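Local coordinates for protein (hdlp (histone deacetylase-like protein)) (PDB 1C3P) that probably removes acetyl groups as a zinc-dependent relative of the histone deacetylases, built on a parallel alpha/beta fold, at residues 18-22 with 91-95; 30-34 with 329-333; 14-18 with 96-102. All coordinates share one frame; numbering follows the deposited sequence.

Interaction 1: 18-22 with 91-95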
ATOM      1  N   PRO A  18       1.689 -16.310   9.497  1.00 41.02           N
ATOM      2  CA  PRO A  18       1.924 -17.746   9.512  1.00 49.35           C
ATOM      3  C   PRO A  18       1.903 -18.478   8.183  1.00 54.97           C
ATOM      4  O   PRO A  18       1.591 -17.930   7.125  1.00 46.85           O
ATOM      5  CB  PRO A  18       0.815 -18.242  10.432  1.00 59.04           C
ATOM      6  CG  PRO A  18      -0.324 -17.348  10.014  1.00 54.15           C
ATOM      7  CD  PRO A  18       0.383 -16.003  10.109  1.00 48.67           C
ATOM      8  N   LYS A  19       2.295 -19.738   8.294  1.00 60.87           N
ATOM      9  CA  LYS A  19       2.283 -20.739   7.241  1.00 67.78           C
ATOM     10  C   LYS A  19       1.832 -20.307   5.848  1.00 64.15           C
ATOM     11  O   LYS A  19       2.508 -19.594   5.111  1.00 65.73           O
ATOM     12  CB  LYS A  19       1.321 -21.819   7.713  1.00 73.26           C
ATOM     13  CG  LYS A  19      -0.016 -21.168   8.101  1.00 77.87           C
ATOM     14  CD  LYS A  19      -1.129 -22.104   8.506  1.00 81.01           C
ATOM     15  CE  LYS A  19      -2.404 -21.282   8.680  1.00 82.45           C
ATOM     16  NZ  LYS A  19      -3.572 -22.073   9.145  1.00 83.11           N
ATOM     17  N   ASN A  20       0.646 -20.820   5.539  1.00 59.78           N
ATOM     18  CA  ASN A  20      -0.123 -20.665   4.318  1.00 59.91           C
ATOM     19  C   ASN A  20      -0.358 -19.229   3.860  1.00 53.35           C
ATOM     20  O   ASN A  20      -0.535 -18.968   2.666  1.00 59.92           O
ATOM     21  CB  ASN A  20      -1.479 -21.328   4.559  1.00 68.08           C
ATOM     22  CG  ASN A  20      -1.874 -22.279   3.458  1.00 78.73           C
ATOM     23  OD1 ASN A  20      -1.155 -23.236   3.159  1.00 78.67           O
ATOM     24  ND2 ASN A  20      -3.031 -22.032   2.852  1.00 83.22           N
ATOM     25  N   HIS A  21      -0.364 -18.306   4.813  1.00 44.23           N
ATOM     26  CA  HIS A  21      -0.639 -16.897   4.541  1.00 28.15           C
ATOM     27  C   HIS A  21       0.243 -16.211   3.491  1.00 29.37           C
ATOM     28  O   HIS A  21       1.461 -16.386   3.474  1.00 28.54           O
ATOM     29  CB  HIS A  21      -0.558 -16.101   5.844  1.00 31.84           C
ATOM     30  CG  HIS A  21      -1.332 -14.824   5.805  1.00 34.79           C
ATOM     31  ND1 HIS A  21      -2.585 -14.697   6.364  1.00 34.81           N
ATOM     32  CD2 HIS A  21      -1.066 -13.639   5.203  1.00 25.03           C
ATOM     33  CE1 HIS A  21      -3.058 -13.491   6.115  1.00 17.01           C
ATOM     34  NE2 HIS A  21      -2.157 -12.827   5.410  1.00 32.31           N
ATOM     35  N   PRO A  22      -0.368 -15.421   2.592  1.00 29.14           N
ATOM     36  CA  PRO A  22       0.386 -14.712   1.552  1.00 32.84           C
ATOM     37  C   PRO A  22       1.465 -13.758   2.095  1.00 34.37           C
ATOM     38  O   PRO A  22       2.423 -13.436   1.393  1.00 29.17           O
ATOM     39  CB  PRO A  22      -0.719 -13.970   0.789  1.00 34.98           C
ATOM     40  CG  PRO A  22      -1.903 -14.911   0.947  1.00 30.11           C
ATOM     41  CD  PRO A  22      -1.808 -15.150   2.437  1.00 31.20           C
ATOM     42  N   TYR A  91      -8.232 -17.630   9.193  1.00 23.38           N
ATOM     43  CA  TYR A  91      -7.113 -17.712   8.249  1.00 28.48           C
ATOM     44  C   TYR A  91      -6.657 -16.326   7.788  1.00 23.59           C
ATOM     45  O   TYR A  91      -5.472 -16.053   7.620  1.00 22.64           O
ATOM     46  CB  TYR A  91      -7.531 -18.480   7.001  1.00 29.88           C
ATOM     47  CG  TYR A  91      -6.517 -18.366   5.875  1.00 33.88           C
ATOM     48  CD1 TYR A  91      -5.312 -19.067   5.917  1.00 39.69           C
ATOM     49  CD2 TYR A  91      -6.763 -17.543   4.771  1.00 40.63           C
ATOM     50  CE1 TYR A  91      -4.377 -18.958   4.883  1.00 31.76           C
ATOM     51  CE2 TYR A  91      -5.837 -17.424   3.734  1.00 37.07           C
ATOM     52  CZ  TYR A  91      -4.650 -18.138   3.797  1.00 36.22           C
ATOM     53  OH  TYR A  91      -3.743 -18.037   2.767  1.00 44.71           O
ATOM     54  N   GLU A  92      -7.632 -15.466   7.560  1.00 23.09           N
ATOM     55  CA  GLU A  92      -7.389 -14.121   7.071  1.00 26.61           C
ATOM     56  C   GLU A  92      -6.589 -13.201   8.001  1.00 25.78           C
ATOM     57  O   GLU A  92      -5.542 -12.665   7.607  1.00 24.95           O
ATOM     58  CB  GLU A  92      -8.749 -13.517   6.716  1.00 32.57           C
ATOM     59  CG  GLU A  92      -8.765 -12.062   6.336  1.00 41.38           C
ATOM     60  CD  GLU A  92     -10.112 -11.656   5.764  1.00 49.02           C
ATOM     61  OE1 GLU A  92     -10.528 -10.487   5.977  1.00 45.51           O
ATOM     62  OE2 GLU A  92     -10.741 -12.509   5.087  1.00 38.16           O
ATOM     63  N   ASN A  93      -7.076 -13.024   9.229  1.00 21.41           N
ATOM     64  CA  ASN A  93      -6.425 -12.163  10.219  1.00 21.14           C
ATOM     65  C   ASN A  93      -6.115 -13.035  11.436  1.00 22.25           C
ATOM     66  O   ASN A  93      -6.703 -12.878  12.506  1.00 20.29           O
ATOM     67  CB  ASN A  93      -7.386 -11.037  10.589  1.00 17.27           C
ATOM     68  CG  ASN A  93      -8.002 -10.394   9.363  1.00 15.34           C
ATOM     69  OD1 ASN A  93      -7.292  -9.858   8.501  1.00 20.33           O
ATOM     70  ND2 ASN A  93      -9.328 -10.457   9.262  1.00 20.49           N
ATOM     71  N   PRO A  94      -5.126 -13.931  11.294  1.00 25.45           N
ATOM     72  CA  PRO A  94      -4.686 -14.881  12.319  1.00 23.05           C
ATOM     73  C   PRO A  94      -3.998 -14.279  13.519  1.00 26.51           C
ATOM     74  O   PRO A  94      -3.575 -13.138  13.494  1.00 17.36           O
ATOM     75  CB  PRO A  94      -3.707 -15.778  11.557  1.00 28.71           C
ATOM     76  CG  PRO A  94      -4.032 -15.521  10.096  1.00 40.02           C
ATOM     77  CD  PRO A  94      -4.247 -14.048  10.119  1.00 23.03           C
ATOM     78  N   VAL A  95      -3.885 -15.070  14.579  1.00 21.12           N
ATOM     79  CA  VAL A  95      -3.143 -14.636  15.748  1.00 17.00           C
ATOM     80  C   VAL A  95      -1.655 -14.801  15.386  1.00 17.42           C
ATOM     81  O   VAL A  95      -1.255 -15.858  14.904  1.00 23.43           O
ATOM     82  CB  VAL A  95      -3.475 -15.527  16.966  1.00 25.15           C
ATOM     83  CG1 VAL A  95      -2.484 -15.273  18.100  1.00 27.19           C
ATOM     84  CG2 VAL A  95      -4.888 -15.225  17.447  1.00 17.37           C
TER
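His21 and Tyr91 meet where two irregular loop segments pass each other, their CA atoms 7.5 Å apart and those of Pro18 and Pro94 at a similar spacing, so the space between the backbones is bridged by side chains. The imidazole of His21 turns its edge to the 91-95 backbone. CG stands anti to the backbone N (chi1 -157°), which carries ND1 to within 3.4 Å of Tyr91 O in a weak, bent hydrogen bond. Next along the same edge, CE1 sits 3.0 Å from Glu92 O, close to the ring plane. That carbonyl is buried without a hydrogen-bond partner, and the carbon edge of the imidazole is what meets it. Pro22 CD rests over a face of this imidazole, toward its rim. The phenol of Tyr91 reaches back in the other direction: its OH gives a weak hydrogen bond of 3.3 Å to Asn20 O and lies 3.5 Å from Pro22 CD, while Asn20 CB meets Tyr91 CE1 at the ring edge. Pro18 CG and Pro94 CB add an apolar touch at 4.0 Å. Outside the pair, Phe141 meets His21 edge-to-face, and its N donates to Asn93 OD1, while Gly140 N donates to Glu92 OE1. The contact thus joins the loop between strand 4-8 and helix 28-37 to the one between helices 82-86 and 98-118, on a partly buried margin of the fold.

Interaction 2: 30-34 with 329-333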
ATOM      1  N   LEU A  30      13.080  -7.462   3.350  1.00 19.56           N
ATOM      2  CA  LEU A  30      13.685  -7.922   2.117  1.00 25.97           C
ATOM      3  C   LEU A  30      14.091  -6.713   1.283  1.00 18.44           C
ATOM      4  O   LEU A  30      15.135  -6.740   0.652  1.00 25.05           O
ATOM      5  CB  LEU A  30      12.720  -8.814   1.330  1.00 22.90           C
ATOM      6  CG  LEU A  30      13.216  -9.430   0.006  1.00 26.62           C
ATOM      7  CD1 LEU A  30      13.423  -8.354  -1.024  1.00 38.27           C
ATOM      8  CD2 LEU A  30      14.515 -10.202   0.239  1.00 25.71           C
ATOM      9  N   LEU A  31      13.265  -5.663   1.281  1.00 19.65           N
ATOM     10  CA  LEU A  31      13.576  -4.459   0.506  1.00 20.47           C
ATOM     11  C   LEU A  31      14.886  -3.868   1.024  1.00 23.85           C
ATOM     12  O   LEU A  31      15.766  -3.511   0.249  1.00 21.24           O
ATOM     13  CB  LEU A  31      12.479  -3.395   0.655  1.00 20.60           C
ATOM     14  CG  LEU A  31      12.134  -2.414  -0.488  1.00 39.80           C
ATOM     15  CD1 LEU A  31      11.657  -1.064   0.109  1.00 23.99           C
ATOM     16  CD2 LEU A  31      13.313  -2.166  -1.377  1.00 28.48           C
ATOM     17  N   LEU A  32      14.999  -3.753   2.339  1.00 23.91           N
ATOM     18  CA  LEU A  32      16.202  -3.196   2.935  1.00 24.82           C
ATOM     19  C   LEU A  32      17.430  -4.001   2.553  1.00 19.56           C
ATOM     20  O   LEU A  32      18.432  -3.425   2.153  1.00 20.71           O
ATOM     21  CB  LEU A  32      16.083  -3.130   4.464  1.00 24.81           C
ATOM     22  CG  LEU A  32      15.156  -2.074   5.077  1.00 27.00           C
ATOM     23  CD1 LEU A  32      15.247  -2.121   6.603  1.00 27.13           C
ATOM     24  CD2 LEU A  32      15.568  -0.695   4.596  1.00 34.49           C
ATOM     25  N   ARG A  33      17.351  -5.325   2.677  1.00 23.25           N
ATOM     26  CA  ARG A  33      18.492  -6.165   2.334  1.00 24.33           C
ATOM     27  C   ARG A  33      18.797  -6.077   0.848  1.00 30.33           C
ATOM     28  O   ARG A  33      19.953  -6.126   0.442  1.00 25.45           O
ATOM     29  CB  ARG A  33      18.239  -7.621   2.744  1.00 23.46           C
ATOM     30  CG  ARG A  33      18.168  -7.814   4.267  1.00 26.94           C
ATOM     31  CD  ARG A  33      18.274  -9.277   4.683  1.00 42.13           C
ATOM     32  NE  ARG A  33      17.182 -10.086   4.155  1.00 59.06           N
ATOM     33  CZ  ARG A  33      17.034 -11.387   4.388  1.00 60.87           C
ATOM     34  NH1 ARG A  33      17.909 -12.031   5.145  1.00 65.33           N
ATOM     35  NH2 ARG A  33      16.001 -12.042   3.872  1.00 56.24           N
ATOM     36  N   PHE A  34      17.754  -5.927   0.039  1.00 24.98           N
ATOM     37  CA  PHE A  34      17.916  -5.832  -1.399  1.00 27.09           C
ATOM     38  C   PHE A  34      18.575  -4.507  -1.796  1.00 23.93           C
ATOM     39  O   PHE A  34      19.527  -4.482  -2.581  1.00 21.71           O
ATOM     40  CB  PHE A  34      16.552  -5.958  -2.086  1.00 24.88           C
ATOM     41  CG  PHE A  34      16.640  -6.057  -3.574  1.00 20.46           C
ATOM     42  CD1 PHE A  34      17.077  -7.229  -4.174  1.00 18.74           C
ATOM     43  CD2 PHE A  34      16.316  -4.965  -4.382  1.00 20.19           C
ATOM     44  CE1 PHE A  34      17.190  -7.320  -5.576  1.00 23.04           C
ATOM     45  CE2 PHE A  34      16.421  -5.037  -5.775  1.00 25.08           C
ATOM     46  CZ  PHE A  34      16.861  -6.224  -6.374  1.00 23.31           C
ATOM     47  N   LEU A 329      20.352 -13.140  -2.995  1.00 24.93           N
ATOM     48  CA  LEU A 329      19.416 -12.795  -1.925  1.00 24.80           C
ATOM     49  C   LEU A 329      18.016 -13.259  -2.339  1.00 23.50           C
ATOM     50  O   LEU A 329      17.367 -14.009  -1.616  1.00 25.60           O
ATOM     51  CB  LEU A 329      19.396 -11.278  -1.693  1.00 25.70           C
ATOM     52  CG  LEU A 329      18.262 -10.734  -0.800  1.00 19.71           C
ATOM     53  CD1 LEU A 329      18.361 -11.328   0.605  1.00 25.26           C
ATOM     54  CD2 LEU A 329      18.327  -9.224  -0.757  1.00 24.73           C
ATOM     55  N   LEU A 330      17.565 -12.824  -3.511  1.00 23.02           N
ATOM     56  CA  LEU A 330      16.234 -13.200  -3.983  1.00 23.85           C
ATOM     57  C   LEU A 330      16.059 -14.702  -4.108  1.00 26.94           C
ATOM     58  O   LEU A 330      15.015 -15.242  -3.739  1.00 26.65           O
ATOM     59  CB  LEU A 330      15.927 -12.537  -5.320  1.00 21.74           C
ATOM     60  CG  LEU A 330      15.888 -11.009  -5.287  1.00 25.29           C
ATOM     61  CD1 LEU A 330      15.381 -10.503  -6.632  1.00 30.58           C
ATOM     62  CD2 LEU A 330      14.971 -10.525  -4.185  1.00 22.44           C
ATOM     63  N   LYS A 331      17.085 -15.378  -4.619  1.00 30.82           N
ATOM     64  CA  LYS A 331      17.022 -16.825  -4.774  1.00 29.53           C
ATOM     65  C   LYS A 331      16.948 -17.547  -3.429  1.00 30.07           C
ATOM     66  O   LYS A 331      16.463 -18.679  -3.366  1.00 36.20           O
ATOM     67  CB  LYS A 331      18.235 -17.334  -5.578  1.00 29.67           C
ATOM     68  CG  LYS A 331      18.340 -16.746  -6.974  1.00 36.06           C
ATOM     69  CD  LYS A 331      19.534 -17.299  -7.733  1.00 42.75           C
ATOM     70  CE  LYS A 331      19.389 -18.793  -7.969  1.00 53.98           C
ATOM     71  NZ  LYS A 331      20.517 -19.340  -8.775  1.00 67.57           N
ATOM     72  N   SER A 332      17.388 -16.893  -2.354  1.00 30.08           N
ATOM     73  CA  SER A 332      17.384 -17.516  -1.027  1.00 33.35           C
ATOM     74  C   SER A 332      16.016 -17.519  -0.357  1.00 37.72           C
ATOM     75  O   SER A 332      15.793 -18.243   0.615  1.00 30.78           O
ATOM     76  CB  SER A 332      18.385 -16.818  -0.097  1.00 40.36           C
ATOM     77  OG  SER A 332      17.903 -15.551   0.327  1.00 34.04           O
ATOM     78  N   ILE A 333      15.107 -16.698  -0.871  1.00 30.61           N
ATOM     79  CA  ILE A 333      13.760 -16.607  -0.325  1.00 37.59           C
ATOM     80  C   ILE A 333      12.952 -17.842  -0.714  1.00 43.41           C
ATOM     81  O   ILE A 333      12.659 -18.040  -1.890  1.00 46.24           O
ATOM     82  CB  ILE A 333      13.020 -15.385  -0.887  1.00 33.59           C
ATOM     83  CG1 ILE A 333      13.864 -14.128  -0.696  1.00 38.95           C
ATOM     84  CG2 ILE A 333      11.671 -15.226  -0.187  1.00 37.05           C
ATOM     85  CD1 ILE A 333      13.279 -12.907  -1.360  1.00 46.83           C
TER
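A helix-helix contact joins helix 28-37 to the C-terminal end of helix 324-332, with Leu329 reaching between Leu30, Arg33 and Phe34. The two backbones come closest at Phe34 and Leu329, their CA atoms 7.1 Å apart. Leu329 spreads its two methyls over different neighbours: CD2 comes 3.4 Å from Phe34 N and 3.9 Å from Phe34 CB, near the plane of the Phe34 ring at its edge, whereas CD1 sits over a face of the Arg33 guanidinium, displaced toward its rim and 3.9 Å from NE. A bend at chi3 (-62°) in the Arg33 chain helps bring that flat group over the methyl. Leu30 and Leu329 lie alongside each other, pointing opposite ways, with Leu30 CD2 3.9 Å from Leu329 CG. The same CD2 presses on Ile333 CD1 at 3.4 Å, tighter than usual for two methyls. Deeper in, Leu330 meets Phe34 obliquely, Leu330 CD1 standing 3.8 Å from Phe34 CE1, and Leu330 CD2 also approaches Leu30 CD1. Helix 299-314 lies along this apolar cluster, touching Leu30 through Ala303 and Phe34 through Thr307. At the helix end, Leu329 O accepts from both Ser332 N and Ser332 OG, the hydroxyl at a short 2.5 Å and in the carbonyl plane. Between the two segments, then, cohesion comes from dispersion and burial of leucine, isoleucine and phenylalanine carbons; Arg33 adds its CB against Leu329 CD2 and lays the flat, weakly solvated face of its guanidinium on Leu329 CD1, while the residue itself stays exposed.

Interaction 3: 14-18 with 96-102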
ATOM      1  N   LYS A  14      10.909 -10.625  11.778  1.00 33.56           N
ATOM      2  CA  LYS A  14      10.523 -11.502  12.883  1.00 39.81           C
ATOM      3  C   LYS A  14       9.028 -11.497  13.198  1.00 39.98           C
ATOM      4  O   LYS A  14       8.589 -12.184  14.124  1.00 46.99           O
ATOM      5  CB  LYS A  14      11.298 -11.137  14.157  1.00 51.10           C
ATOM      6  CG  LYS A  14      12.738 -11.657  14.204  1.00 64.99           C
ATOM      7  CD  LYS A  14      12.827 -13.200  14.265  1.00 72.74           C
ATOM      8  CE  LYS A  14      12.302 -13.801  15.577  1.00 67.25           C
ATOM      9  NZ  LYS A  14      10.841 -13.595  15.810  1.00 70.06           N
ATOM     10  N   TYR A  15       8.253 -10.723  12.442  1.00 32.64           N
ATOM     11  CA  TYR A  15       6.799 -10.632  12.648  1.00 41.01           C
ATOM     12  C   TYR A  15       6.106 -10.980  11.336  1.00 38.62           C
ATOM     13  O   TYR A  15       5.319 -10.193  10.811  1.00 37.82           O
ATOM     14  CB  TYR A  15       6.411  -9.207  13.073  1.00 26.48           C
ATOM     15  CG  TYR A  15       7.261  -8.697  14.204  1.00 34.97           C
ATOM     16  CD1 TYR A  15       7.801  -7.412  14.168  1.00 43.28           C
ATOM     17  CD2 TYR A  15       7.598  -9.525  15.276  1.00 40.78           C
ATOM     18  CE1 TYR A  15       8.667  -6.965  15.169  1.00 36.05           C
ATOM     19  CE2 TYR A  15       8.459  -9.089  16.277  1.00 37.13           C
ATOM     20  CZ  TYR A  15       8.993  -7.811  16.215  1.00 36.87           C
ATOM     21  OH  TYR A  15       9.876  -7.383  17.187  1.00 35.40           O
ATOM     22  N   ARG A  16       6.416 -12.161  10.808  1.00 44.85           N
ATOM     23  CA  ARG A  16       5.841 -12.634   9.553  1.00 45.75           C
ATOM     24  C   ARG A  16       4.498 -13.299   9.834  1.00 43.50           C
ATOM     25  O   ARG A  16       4.241 -13.762  10.949  1.00 38.62           O
ATOM     26  CB  ARG A  16       6.751 -13.686   8.915  1.00 54.17           C
ATOM     27  CG  ARG A  16       8.213 -13.312   8.773  1.00 66.77           C
ATOM     28  CD  ARG A  16       8.483 -12.306   7.668  1.00 72.39           C
ATOM     29  NE  ARG A  16       9.923 -12.127   7.487  1.00 85.39           N
ATOM     30  CZ  ARG A  16      10.767 -13.113   7.184  1.00 81.94           C
ATOM     31  NH1 ARG A  16      10.322 -14.354   7.025  1.00 80.19           N
ATOM     32  NH2 ARG A  16      12.063 -12.862   7.051  1.00 85.46           N
ATOM     33  N   TYR A  17       3.633 -13.347   8.831  1.00 32.68           N
ATOM     34  CA  TYR A  17       2.358 -14.019   9.014  1.00 37.55           C
ATOM     35  C   TYR A  17       2.633 -15.516   8.998  1.00 40.97           C
ATOM     36  O   TYR A  17       3.687 -15.969   8.536  1.00 29.58           O
ATOM     37  CB  TYR A  17       1.367 -13.630   7.914  1.00 41.05           C
ATOM     38  CG  TYR A  17       0.784 -12.240   8.095  1.00 37.51           C
ATOM     39  CD1 TYR A  17       1.612 -11.121   8.217  1.00 32.59           C
ATOM     40  CD2 TYR A  17      -0.602 -12.046   8.140  1.00 31.46           C
ATOM     41  CE1 TYR A  17       1.080  -9.843   8.375  1.00 29.32           C
ATOM     42  CE2 TYR A  17      -1.145 -10.778   8.297  1.00 28.64           C
ATOM     43  CZ  TYR A  17      -0.300  -9.678   8.412  1.00 27.14           C
ATOM     44  OH  TYR A  17      -0.827  -8.411   8.543  1.00 21.73           O
ATOM     45  N   PRO A  18       1.689 -16.310   9.497  1.00 41.02           N
ATOM     46  CA  PRO A  18       1.924 -17.746   9.512  1.00 49.35           C
ATOM     47  C   PRO A  18       1.903 -18.478   8.183  1.00 54.97           C
ATOM     48  O   PRO A  18       1.591 -17.930   7.125  1.00 46.85           O
ATOM     49  CB  PRO A  18       0.815 -18.242  10.432  1.00 59.04           C
ATOM     50  CG  PRO A  18      -0.324 -17.348  10.014  1.00 54.15           C
ATOM     51  CD  PRO A  18       0.383 -16.003  10.109  1.00 48.67           C
ATOM     52  N   SER A  96      -0.854 -13.754  15.566  1.00 18.84           N
ATOM     53  CA  SER A  96       0.594 -13.814  15.304  1.00 21.77           C
ATOM     54  C   SER A  96       1.235 -12.534  15.850  1.00 29.09           C
ATOM     55  O   SER A  96       0.522 -11.608  16.255  1.00 27.12           O
ATOM     56  CB  SER A  96       0.907 -13.901  13.810  1.00 23.11           C
ATOM     57  OG  SER A  96       0.944 -12.613  13.223  1.00 24.43           O
ATOM     58  N   TYR A  97       2.566 -12.455  15.869  1.00 17.51           N
ATOM     59  CA  TYR A  97       3.171 -11.229  16.365  1.00 20.69           C
ATOM     60  C   TYR A  97       3.137 -10.084  15.352  1.00 20.12           C
ATOM     61  O   TYR A  97       3.617  -8.984  15.614  1.00 19.76           O
ATOM     62  CB  TYR A  97       4.587 -11.473  16.892  1.00 21.82           C
ATOM     63  CG  TYR A  97       4.565 -12.247  18.198  1.00 22.72           C
ATOM     64  CD1 TYR A  97       4.564 -13.645  18.217  1.00 28.47           C
ATOM     65  CD2 TYR A  97       4.462 -11.573  19.414  1.00 19.74           C
ATOM     66  CE1 TYR A  97       4.463 -14.353  19.422  1.00 24.45           C
ATOM     67  CE2 TYR A  97       4.359 -12.268  20.625  1.00 21.63           C
ATOM     68  CZ  TYR A  97       4.359 -13.653  20.622  1.00 23.13           C
ATOM     69  OH  TYR A  97       4.254 -14.328  21.822  1.00 28.54           O
ATOM     70  N   ALA A  98       2.557 -10.333  14.191  1.00 18.56           N
ATOM     71  CA  ALA A  98       2.421  -9.262  13.226  1.00 22.23           C
ATOM     72  C   ALA A  98       1.145  -8.516  13.598  1.00 23.56           C
ATOM     73  O   ALA A  98       0.992  -7.349  13.275  1.00 20.14           O
ATOM     74  CB  ALA A  98       2.277  -9.817  11.812  1.00 27.92           C
ATOM     75  N   MET A  99       0.247  -9.183  14.318  1.00 16.84           N
ATOM     76  CA  MET A  99      -1.053  -8.561  14.613  1.00 17.60           C
ATOM     77  C   MET A  99      -0.998  -7.278  15.413  1.00 18.98           C
ATOM     78  O   MET A  99      -1.845  -6.403  15.239  1.00 18.21           O
ATOM     79  CB  MET A  99      -1.994  -9.565  15.288  1.00 17.05           C
ATOM     80  CG  MET A  99      -1.827  -9.684  16.783  1.00 11.16           C
ATOM     81  SD  MET A  99      -2.664 -11.206  17.321  1.00 16.54           S
ATOM     82  CE  MET A  99      -4.385 -10.844  16.838  1.00 17.83           C
ATOM     83  N   PHE A 100      -0.032  -7.153  16.314  1.00 12.87           N
ATOM     84  CA  PHE A 100       0.066  -5.889  17.047  1.00 17.13           C
ATOM     85  C   PHE A 100       1.472  -5.296  17.004  1.00 20.54           C
ATOM     86  O   PHE A 100       1.643  -4.125  16.679  1.00 21.45           O
ATOM     87  CB  PHE A 100      -0.346  -6.035  18.511  1.00 15.23           C
ATOM     88  CG  PHE A 100      -0.312  -4.738  19.252  1.00 15.20           C
ATOM     89  CD1 PHE A 100      -1.308  -3.784  19.049  1.00 22.96           C
ATOM     90  CD2 PHE A 100       0.775  -4.418  20.071  1.00 17.12           C
ATOM     91  CE1 PHE A 100      -1.219  -2.524  19.648  1.00 19.23           C
ATOM     92  CE2 PHE A 100       0.871  -3.161  20.670  1.00 16.99           C
ATOM     93  CZ  PHE A 100      -0.127  -2.211  20.457  1.00 17.78           C
ATOM     94  N   THR A 101       2.487  -6.090  17.321  1.00 18.02           N
ATOM     95  CA  THR A 101       3.847  -5.551  17.311  1.00 15.25           C
ATOM     96  C   THR A 101       4.279  -5.119  15.912  1.00 14.12           C
ATOM     97  O   THR A 101       4.685  -3.983  15.717  1.00 16.86           O
ATOM     98  CB  THR A 101       4.830  -6.578  17.883  1.00 16.33           C
ATOM     99  OG1 THR A 101       4.459  -6.865  19.239  1.00 16.01           O
ATOM    100  CG2 THR A 101       6.243  -6.041  17.880  1.00 16.31           C
ATOM    101  N   GLY A 102       4.177  -6.026  14.944  1.00 13.77           N
ATOM    102  CA  GLY A 102       4.547  -5.696  13.573  1.00 16.29           C
ATOM    103  C   GLY A 102       3.642  -4.597  13.038  1.00 16.75           C
ATOM    104  O   GLY A 102       4.105  -3.657  12.402  1.00 14.48           O
TER
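Tyr15 lies against the first turn of helix 98-118, and its side chain meets that turn along its whole length. CB starts 3.8 Å from Tyr97 O, with Ala98 close by; the CA atoms of Tyr15 and Ala98 are only 4.6 Å apart. CG stands anti to the carbonyl carbon of its own residue (chi1 -50°), directing the ring along the turn. From there CD1 reaches Gly102 CA at 3.7 Å, where the absence of a side chain lets the ring come close to the helix backbone. On the other flank CD2 touches Tyr97 CB at 3.9 Å. Farther out, CE1, CZ and OH gather round one methyl: Thr101 CG2 sits over a face of the ring, 3.9 Å from its centroid and 23° off the normal, a CH-pi contact. Thr101 OG1 is engaged elsewhere, bonded to Glu73. Ala98 CB fills the angle between Tyr15 and Tyr17, 3.2 Å from Tyr15 O and 3.6 Å from Tyr17 CE1, while the Tyr17 hydroxyl bonds to Phe141 O. The helix start is secured from within: Ser96 OG accepts from Ala98 N at 3.0 Å, and Ser96 N makes a weak return bond to Met99 SD, a capping box; Met99 N also bonds to Ser96 O. A wider pi-type turn follows at 98-102, with Gly102 N bonded to Tyr97 O. Helix 63-75 packs nearby, Glu73 touching Tyr97 and Met99; the start of helix 98-118 thus touches both that helix and the loop that follows strand 4-8.

Interactions 1 and 3 are successive parts of one seam: they share Pro18, their centres lie 10 Å apart, and Pro94 O touches Met99 CE at 4.1 Å. The loop after strand 4-8 thus runs along 96-102 first and 91-95 next, and the rings of Tyr17 and His21 meet at about 35°. Interaction 2, on helix 28-37, touches neither: its nearest atoms are about 5 Å from interaction 3 and about 10 Å from interaction 1, with centres 19 and 22 Å away. Of the three, interaction 1 approaches the zinc site: the side chain of Pro22 is about 9 Å from those of His170 and Asp258, which bind zinc in the metal-bound protein; this model holds none there.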